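Local coordinates for protein D-galactonate dehydratase family member RspA (Pantoea ananatis, PDB 3T6C) that catalyses, with low activity and a bound magnesium ion, the dehydration of D-gluconate to 2-dehydro-3-deoxy-D-gluconate as a member of the mandelate racemase/muconate lactonizing enzyme family, at residues L56-G60 and G407-N411; Y78-F82 and S97-S101; T292-E298 and I315-H321. All blocks are in the same frame, centred on the assembly; numbering follows the deposited sequence.

Every touching residue of interaction 3 is buried in the C-terminal barrel, where two parallel strands share backbone hydrogen bonds and lead, just past their C-terminal ends, to a magnesium ligand and a substrate-binding arginine. Interactions 1 and 2 lie farther out and include partly exposed residues (Tyr57 and Asp409; Phe82). Interaction 1 joins the two domains: one edge strand of the N-terminal sheet meets a loop of the C-terminal part through a single short hydrogen bond and leucine packing. Interaction 2 stays within the N-terminal domain, two helices meeting by apolar contacts beside a second subunit. No two touch; the nearest atoms of interactions 1 and 2 are about 11 Å apart, and strand 57-61 leads on to helix 68-83.

Interaction 1: L56-G60 and G407-N411; sequences LYGLG and GIDIN
Ile408 and Leu59 are the first residues to meet along the 407-411 loop, and here it is the backbone of the isoleucine that counts: its carbonyl O lies 3.6 Å from Leu59 CD1. The Ile408 side chain turns off toward Ile356 and Cys359 of helix 355-367, where a branched apolar residue suits the buried setting.

Asp409 follows and makes the polar link. Its OD1 accepts a 2.6 Å hydrogen bond from Tyr57 OH, reaching the ring at its edge and in its plane. The hydroxyl comes to the syn side of OD1, 28° out of the carboxylate plane, and ring and carboxylate planes are 26° apart. Tyr57 CG sits between its own N and carbonyl carbon (chi1 52°), and from there the long ring carries its hydroxyl across to the loop. The same OD1 takes a weak bond from Ile410 N at 2.9 Å, so one oxygen ties the loop to the strand and probably helps to hold the loop's own shape. Tyr57 also makes cation-pi contacts with Lys48 and Lys127, whose positive charges suit an electron-rich ring.

This is a domain interface of the enolase superfamily: edge strand 57-61 of the N-terminal three-stranded sheet rests on a loop of the C-terminal domain. Leu59 reaches over that loop, its CD1 3.5 Å from Asp409 CA.

At Ile410 the contact becomes apolar. CG2 meets Leu59 CD2 at 3.8 Å, while the isoleucine also touches Val46 of the adjoining strand and Phe387.

Interaction 2: Y78-F82 and S97-S101; sequences YLAPF and SAAVS
The Phe82 ring is the flat group here, and its far end abuts helix 91-100. Ser97 lies at the ring edge, with CB in the ring plane and OG 3.6 Å from Phe82 CZ. Ala98 and Ser101 approach obliquely: Phe82 CE1 is 3.7 Å from Ala98 CA, and CE2 is 4.0 Å from Ser101 CB. Lys86, four residues further along the chain, makes a cation-pi contact with the ring. With CG anti to the backbone N (chi1 177°), the ring extends from its own helix to reach these small residues, whose size lets an aromatic ring come close to the backbone.

The contact joins helix 68-83 to helix 91-100 in the N-terminal capping domain of this enolase-superfamily enzyme. Leu79, one turn before Phe82, packs its CD2 against Ala98 CB at 4.2 Å and against Ser101 OG, and also touches Ala113 and Ile117 of helix 108-129.

The serine hydroxyls beside these apolar groups have polar partners. Ser97 OG bonds to the Asp93 carbonyl, a turn back along its helix. Ser101 OG donates to Ala98 O over 2.8 Å, a carbonyl that Ser101 N grips as well, and it is also hydrogen-bonded to Arg67 of the second subunit, whose Asn424 packs on Phe82.

Interaction 3: T292-E298 and I315-H321; sequences TPIAMGE and IDYIRCH. With MG (magnesium ion), chain C; GCO (D-gluconic acid), chain D.
Arg319, Glu298 and Met296 have the most surface covered where these neighbouring parallel strands meet, in a beta-alpha-beta unit of the enolase-superfamily barrel. Strands 294-296 and 317-318 are joined through helix 303-311, and both lead into the active site at their C-terminal ends.

Met296 lies in the strand pairing: its N donates to Tyr317 O, and its O accepts from Arg319 N at 2.9 Å. Its flexible side chain turns to the other sheet face from Ala295 and Tyr317, with CG 3.6 Å from Ile315 CG2. At the start of the pairing, Asp316 OD1 takes Ile294 N on its anti lone pair (2.8 Å), while also salt-bridged to Arg287.

Arg319 runs its aliphatic part over Ala295, CG to CB 3.6 Å; bends at chi2 (-87°) and chi3 (-59°) then bring NH2 within 3.0 Å of gluconate O1B, at the guanidinium edge. Glu375 and Glu272 also hold NH2, and Ala346 O holds NH1.

Gly297, at phi 120°, suits backbone angles that would jam a CB against the preceding carbonyl O. Glu298, a carboxylate suited to a hard cation, extends beyond CG to the metal. Tyr103 of the second subunit bonds to its OE2. Asp246, Glu272, water 3, gluconate O1B and O2, and Glu298 OE1 at 2.2 Å give the magnesium ion six ligands, while Glu298 OE2 lies 2.6 Å from that same gluconate O2.

Interaction 1: L56-G60 and G407-N411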
loop_
_atom_site.group_PDB
_atom_site.type_symbol
_atom_site.label_atom_id
_atom_site.label_comp_id
_atom_site.label_asym_id
_atom_site.label_seq_id
_atom_site.Cartn_x
_atom_site.Cartn_y
_atom_site.Cartn_z
ATOM N N LEU A 56 38.626 0.935 -40.349
ATOM C CA LEU A 56 37.352 1.041 -39.635
ATOM C C LEU A 56 37.512 0.270 -38.328
ATOM O O LEU A 56 37.684 -0.964 -38.325
ATOM C CB LEU A 56 36.222 0.447 -40.445
ATOM C CG LEU A 56 34.872 0.305 -39.748
ATOM C CD1 LEU A 56 34.378 1.602 -39.120
ATOM C CD2 LEU A 56 33.824 -0.188 -40.719
ATOM N N TYR A 57 37.503 0.995 -37.214
ATOM C CA TYR A 57 37.628 0.363 -35.892
ATOM C C TYR A 57 36.773 1.171 -34.938
ATOM O O TYR A 57 36.325 2.278 -35.252
ATOM C CB TYR A 57 39.063 0.332 -35.398
ATOM C CG TYR A 57 39.787 1.682 -35.427
ATOM C CD1 TYR A 57 39.616 2.612 -34.408
ATOM C CD2 TYR A 57 40.554 2.030 -36.521
ATOM C CE1 TYR A 57 40.253 3.850 -34.445
ATOM C CE2 TYR A 57 41.215 3.263 -36.567
ATOM C CZ TYR A 57 41.033 4.168 -35.519
ATOM O OH TYR A 57 41.666 5.389 -35.561
ATOM N N GLY A 58 36.388 0.547 -33.832
ATOM C CA GLY A 58 35.662 1.267 -32.788
ATOM C C GLY A 58 36.468 1.475 -31.508
ATOM O O GLY A 58 37.221 0.587 -31.119
ATOM N N LEU A 59 36.136 2.515 -30.762
ATOM C CA LEU A 59 36.736 2.750 -29.462
ATOM C C LEU A 59 35.662 2.838 -28.390
ATOM O O LEU A 59 34.566 3.389 -28.599
ATOM C CB LEU A 59 37.515 4.075 -29.466
ATOM C CG LEU A 59 38.676 4.140 -30.480
ATOM C CD1 LEU A 59 39.248 5.589 -30.454
ATOM C CD2 LEU A 59 39.755 3.111 -30.164
ATOM N N GLY A 60 35.991 2.349 -27.206
ATOM C CA GLY A 60 35.073 2.393 -26.073
ATOM C C GLY A 60 35.789 2.605 -24.756
ATOM O O GLY A 60 37.007 2.386 -24.642
ATOM N N GLY A 407 33.220 10.342 -32.746
ATOM C CA GLY A 407 34.019 11.505 -33.117
ATOM C C GLY A 407 35.346 11.642 -32.371
ATOM O O GLY A 407 35.882 12.751 -32.225
ATOM N N ILE A 408 35.885 10.510 -31.916
ATOM C CA ILE A 408 37.026 10.473 -30.995
ATOM C C ILE A 408 38.005 9.426 -31.502
ATOM O O ILE A 408 37.621 8.395 -32.079
ATOM C CB ILE A 408 36.517 10.105 -29.542
ATOM C CG1 ILE A 408 37.586 10.396 -28.481
ATOM C CG2 ILE A 408 36.068 8.611 -29.427
ATOM C CD1 ILE A 408 37.946 11.845 -28.444
ATOM N N ASP A 409 39.289 9.673 -31.277
ATOM C CA ASP A 409 40.291 8.697 -31.692
ATOM C C ASP A 409 41.300 8.497 -30.565
ATOM O O ASP A 409 41.206 9.148 -29.498
ATOM C CB ASP A 409 40.996 9.220 -32.964
ATOM C CG ASP A 409 41.661 8.097 -33.786
ATOM O OD1 ASP A 409 41.507 6.891 -33.481
ATOM O OD2 ASP A 409 42.370 8.456 -34.758
ATOM N N ILE A 410 42.243 7.558 -30.754
ATOM C CA ILE A 410 43.326 7.389 -29.762
ATOM C C ILE A 410 44.647 7.194 -30.514
ATOM O O ILE A 410 44.704 6.447 -31.520
ATOM C CB ILE A 410 43.100 6.201 -28.776
ATOM C CG1 ILE A 410 44.172 6.259 -27.672
ATOM C CG2 ILE A 410 43.123 4.829 -29.510
ATOM C CD1 ILE A 410 43.942 5.268 -26.564
ATOM N N ASN A 411 45.671 7.938 -30.093
ATOM C CA ASN A 411 46.997 7.737 -30.652
ATOM C C ASN A 411 47.659 6.733 -29.738
ATOM O O ASN A 411 48.058 7.050 -28.620
ATOM C CB ASN A 411 47.712 9.092 -30.707
ATOM C CG ASN A 411 49.072 8.982 -31.307
ATOM O OD1 ASN A 411 49.796 8.031 -31.029
ATOM N ND2 ASN A 411 49.397 9.893 -32.225
#

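Interaction 2: Y78-F82 and S97-S101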
loop_
_atom_site.group_PDB
_atom_site.type_symbol
_atom_site.label_atom_id
_atom_site.label_comp_id
_atom_site.label_asym_id
_atom_site.label_seq_id
_atom_site.Cartn_x
_atom_site.Cartn_y
_atom_site.Cartn_z
ATOM N N TYR A 78 38.307 -12.823 -21.829
ATOM C CA TYR A 78 36.912 -13.291 -21.994
ATOM C C TYR A 78 36.153 -12.603 -23.147
ATOM O O TYR A 78 35.842 -13.248 -24.171
ATOM C CB TYR A 78 36.142 -13.158 -20.647
ATOM C CG TYR A 78 36.810 -13.968 -19.571
ATOM C CD1 TYR A 78 36.581 -15.352 -19.469
ATOM C CD2 TYR A 78 37.690 -13.369 -18.641
ATOM C CE1 TYR A 78 37.210 -16.097 -18.530
ATOM C CE2 TYR A 78 38.325 -14.125 -17.667
ATOM C CZ TYR A 78 38.059 -15.490 -17.612
ATOM O OH TYR A 78 38.685 -16.243 -16.626
ATOM N N LEU A 79 35.839 -11.315 -22.983
ATOM C CA LEU A 79 35.023 -10.660 -24.023
ATOM C C LEU A 79 35.736 -10.584 -25.382
ATOM O O LEU A 79 35.087 -10.750 -26.412
ATOM C CB LEU A 79 34.560 -9.248 -23.601
ATOM C CG LEU A 79 33.698 -9.245 -22.350
ATOM C CD1 LEU A 79 33.067 -7.814 -22.167
ATOM C CD2 LEU A 79 32.596 -10.281 -22.480
ATOM N N ALA A 80 37.065 -10.395 -25.397
ATOM C CA ALA A 80 37.792 -10.306 -26.669
ATOM C C ALA A 80 37.646 -11.637 -27.474
ATOM O O ALA A 80 37.155 -11.600 -28.598
ATOM C CB ALA A 80 39.289 -9.954 -26.416
ATOM N N PRO A 81 38.028 -12.815 -26.896
ATOM C CA PRO A 81 37.862 -14.041 -27.682
ATOM C C PRO A 81 36.402 -14.331 -28.039
ATOM O O PRO A 81 36.098 -14.923 -29.099
ATOM C CB PRO A 81 38.470 -15.155 -26.787
ATOM C CG PRO A 81 38.598 -14.533 -25.401
ATOM C CD PRO A 81 38.766 -13.049 -25.637
ATOM N N PHE A 82 35.483 -13.928 -27.154
ATOM C CA PHE A 82 34.030 -14.108 -27.391
ATOM C C PHE A 82 33.596 -13.391 -28.662
ATOM O O PHE A 82 32.630 -13.815 -29.329
ATOM C CB PHE A 82 33.317 -13.514 -26.172
ATOM C CG PHE A 82 31.805 -13.518 -26.245
ATOM C CD1 PHE A 82 31.102 -12.357 -26.544
ATOM C CD2 PHE A 82 31.092 -14.648 -25.891
ATOM C CE1 PHE A 82 29.697 -12.325 -26.570
ATOM C CE2 PHE A 82 29.688 -14.649 -25.906
ATOM C CZ PHE A 82 28.973 -13.489 -26.228
ATOM N N SER A 97 24.039 -11.085 -25.036
ATOM C CA SER A 97 24.833 -12.315 -24.902
ATOM C C SER A 97 26.151 -12.104 -24.128
ATOM O O SER A 97 26.503 -12.948 -23.265
ATOM C CB SER A 97 25.060 -12.966 -26.284
ATOM O OG SER A 97 25.833 -12.104 -27.139
ATOM N N ALA A 98 26.851 -10.999 -24.358
ATOM C CA ALA A 98 28.097 -10.789 -23.591
ATOM C C ALA A 98 27.731 -10.621 -22.121
ATOM O O ALA A 98 28.451 -11.136 -21.236
ATOM C CB ALA A 98 28.846 -9.561 -24.116
ATOM N N ALA A 99 26.601 -9.949 -21.839
ATOM C CA ALA A 99 26.214 -9.672 -20.470
ATOM C C ALA A 99 26.037 -10.948 -19.640
ATOM O O ALA A 99 26.331 -10.937 -18.453
ATOM C CB ALA A 99 24.899 -8.838 -20.424
ATOM N N VAL A 100 25.499 -11.992 -20.249
ATOM C CA VAL A 100 25.264 -13.256 -19.569
ATOM C C VAL A 100 26.320 -14.312 -19.811
ATOM O O VAL A 100 26.155 -15.439 -19.349
ATOM C CB VAL A 100 23.856 -13.845 -19.901
ATOM C CG1 VAL A 100 22.745 -12.849 -19.468
ATOM C CG2 VAL A 100 23.733 -14.245 -21.403
ATOM N N SER A 101 27.401 -13.982 -20.545
ATOM C CA SER A 101 28.349 -15.023 -20.993
ATOM C C SER A 101 29.047 -15.737 -19.839
ATOM O O SER A 101 29.367 -16.912 -19.961
ATOM C CB SER A 101 29.381 -14.401 -21.956
ATOM O OG SER A 101 30.125 -13.349 -21.301
#

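Interaction 3: T292-E298 and I315-H321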
loop_
_atom_site.group_PDB
_atom_site.type_symbol
_atom_site.label_atom_id
_atom_site.label_comp_id
_atom_site.label_asym_id
_atom_site.label_seq_id
_atom_site.Cartn_x
_atom_site.Cartn_y
_atom_site.Cartn_z
ATOM N N THR A 292 14.155 19.587 -1.794
ATOM C CA THR A 292 15.452 19.804 -2.451
ATOM C C THR A 292 15.637 18.725 -3.530
ATOM O O THR A 292 15.435 17.544 -3.265
ATOM C CB THR A 292 16.560 19.679 -1.406
ATOM O OG1 THR A 292 16.504 20.841 -0.527
ATOM C CG2 THR A 292 17.963 19.506 -2.042
ATOM N N PRO A 293 15.987 19.109 -4.765
ATOM C CA PRO A 293 16.146 18.048 -5.766
ATOM C C PRO A 293 17.274 17.077 -5.439
ATOM O O PRO A 293 18.297 17.516 -4.859
ATOM C CB PRO A 293 16.452 18.839 -7.063
ATOM C CG PRO A 293 15.901 20.246 -6.808
ATOM C CD PRO A 293 16.164 20.460 -5.339
ATOM N N ILE A 294 17.101 15.806 -5.804
ATOM C CA ILE A 294 18.026 14.750 -5.398
ATOM C C ILE A 294 18.634 14.080 -6.630
ATOM O O ILE A 294 17.928 13.720 -7.551
ATOM C CB ILE A 294 17.292 13.668 -4.556
ATOM C CG1 ILE A 294 16.763 14.286 -3.237
ATOM C CG2 ILE A 294 18.213 12.480 -4.209
ATOM C CD1 ILE A 294 17.834 14.882 -2.326
ATOM N N ALA A 295 19.958 13.907 -6.615
ATOM C CA ALA A 295 20.655 13.131 -7.646
ATOM C C ALA A 295 21.256 11.898 -6.986
ATOM O O ALA A 295 21.782 11.971 -5.865
ATOM C CB ALA A 295 21.790 13.954 -8.278
ATOM N N MET A 296 21.196 10.753 -7.692
ATOM C CA MET A 296 21.804 9.527 -7.183
ATOM C C MET A 296 22.350 8.743 -8.318
ATOM O O MET A 296 21.750 8.705 -9.405
ATOM C CB MET A 296 20.725 8.600 -6.537
ATOM C CG MET A 296 20.208 9.002 -5.143
ATOM S SD MET A 296 21.363 8.597 -3.813
ATOM C CE MET A 296 21.505 6.817 -3.986
ATOM N N GLY A 297 23.379 7.963 -7.985
ATOM C CA GLY A 297 23.690 6.795 -8.793
ATOM C C GLY A 297 25.008 6.597 -9.487
ATOM O O GLY A 297 25.115 5.637 -10.251
ATOM N N GLU A 298 26.005 7.431 -9.245
ATOM C CA GLU A 298 27.322 7.163 -9.864
ATOM C C GLU A 298 27.835 5.780 -9.480
ATOM O O GLU A 298 28.612 5.181 -10.254
ATOM C CB GLU A 298 28.377 8.245 -9.490
ATOM C CG GLU A 298 28.770 8.168 -8.024
ATOM C CD GLU A 298 29.576 9.378 -7.562
ATOM O OE1 GLU A 298 29.191 10.517 -7.864
ATOM O OE2 GLU A 298 30.607 9.215 -6.897
ATOM N N ILE A 315 14.118 10.291 -7.038
ATOM C CA ILE A 315 15.244 11.119 -7.460
ATOM C C ILE A 315 14.783 11.988 -8.609
ATOM O O ILE A 315 13.738 11.733 -9.226
ATOM C CB ILE A 315 16.485 10.307 -7.904
ATOM C CG1 ILE A 315 16.135 9.403 -9.101
ATOM C CG2 ILE A 315 16.982 9.395 -6.753
ATOM C CD1 ILE A 315 17.368 8.594 -9.626
ATOM N N ASP A 316 15.457 13.096 -8.788
ATOM C CA ASP A 316 15.240 13.957 -9.946
ATOM C C ASP A 316 16.272 13.865 -11.040
ATOM O O ASP A 316 16.025 14.312 -12.162
ATOM C CB ASP A 316 15.142 15.382 -9.424
ATOM C CG ASP A 316 14.158 15.460 -8.284
ATOM O OD1 ASP A 316 14.585 15.648 -7.120
ATOM O OD2 ASP A 316 12.927 15.282 -8.591
ATOM N N TYR A 317 17.433 13.276 -10.700
ATOM C CA TYR A 317 18.553 13.132 -11.645
ATOM C C TYR A 317 19.190 11.804 -11.435
ATOM O O TYR A 317 19.538 11.446 -10.307
ATOM C CB TYR A 317 19.652 14.216 -11.404
ATOM C CG TYR A 317 19.131 15.625 -11.661
ATOM C CD1 TYR A 317 18.570 16.370 -10.620
ATOM C CD2 TYR A 317 19.169 16.188 -12.933
ATOM C CE1 TYR A 317 18.041 17.662 -10.855
ATOM C CE2 TYR A 317 18.644 17.488 -13.176
ATOM C CZ TYR A 317 18.118 18.192 -12.131
ATOM O OH TYR A 317 17.598 19.450 -12.341
ATOM N N ILE A 318 19.390 11.081 -12.527
ATOM C CA ILE A 318 20.093 9.786 -12.500
ATOM C C ILE A 318 21.548 10.059 -12.908
ATOM O O ILE A 318 21.850 10.744 -13.887
ATOM C CB ILE A 318 19.349 8.755 -13.402
ATOM C CG1 ILE A 318 20.043 7.389 -13.309
ATOM C CG2 ILE A 318 19.374 9.144 -14.861
ATOM C CD1 ILE A 318 20.000 6.778 -11.897
ATOM N N ARG A 319 22.440 9.587 -12.037
ATOM C CA ARG A 319 23.884 9.878 -12.053
ATOM C C ARG A 319 24.823 8.826 -12.617
ATOM O O ARG A 319 26.041 8.890 -12.363
ATOM C CB ARG A 319 24.366 10.323 -10.654
ATOM C CG ARG A 319 23.739 11.644 -10.183
ATOM C CD ARG A 319 24.581 12.832 -10.707
ATOM N NE ARG A 319 25.971 12.739 -10.226
ATOM C CZ ARG A 319 27.053 13.136 -10.922
ATOM N NH1 ARG A 319 26.973 13.562 -12.201
ATOM N NH2 ARG A 319 28.266 13.088 -10.351
ATOM N N CYS A 320 24.285 7.809 -13.274
ATOM C CA CYS A 320 25.167 6.662 -13.567
ATOM C C CYS A 320 26.469 7.046 -14.234
ATOM O O CYS A 320 26.536 7.962 -15.111
ATOM C CB CYS A 320 24.481 5.707 -14.516
ATOM S SG CYS A 320 22.949 5.013 -13.773
ATOM N N HIS A 321 27.507 6.282 -13.852
ATOM C CA HIS A 321 28.774 6.268 -14.600
ATOM C C HIS A 321 28.417 5.244 -15.662
ATOM O O HIS A 321 28.247 4.019 -15.363
ATOM C CB HIS A 321 29.852 5.762 -13.624
ATOM C CG HIS A 321 31.247 5.689 -14.189
ATOM N ND1 HIS A 321 32.026 6.810 -14.389
ATOM C CD2 HIS A 321 32.024 4.629 -14.492
ATOM C CE1 HIS A 321 33.207 6.438 -14.861
ATOM N NE2 HIS A 321 33.237 5.115 -14.907
HETATM MG MG MG C . 29.457 12.347 -6.751
HETATM C C1 GCO D . 31.654 12.908 -8.592
HETATM C C2 GCO D . 32.118 11.698 -7.871
HETATM C C3 GCO D . 33.610 11.439 -7.956
HETATM C C4 GCO D . 33.944 10.055 -7.438
HETATM C C5 GCO D . 35.067 9.460 -8.251
HETATM C C6 GCO D . 35.454 8.058 -7.816
HETATM O O1A GCO D . 32.292 13.393 -9.573
HETATM O O1B GCO D . 30.504 13.373 -8.300
HETATM O O2 GCO D . 31.513 11.661 -6.605
HETATM O O3 GCO D . 34.216 12.436 -7.219
HETATM O O4 GCO D . 34.326 10.182 -6.080
HETATM O O5 GCO D . 34.678 9.432 -9.574
HETATM O O6 GCO D . 36.480 7.466 -8.589
HETATM O O HOH W 1 26.714 3.951 -12.396
HETATM O O HOH W 2 26.106 10.184 -8.026
HETATM O O HOH W 3 28.820 11.239 -5.089
#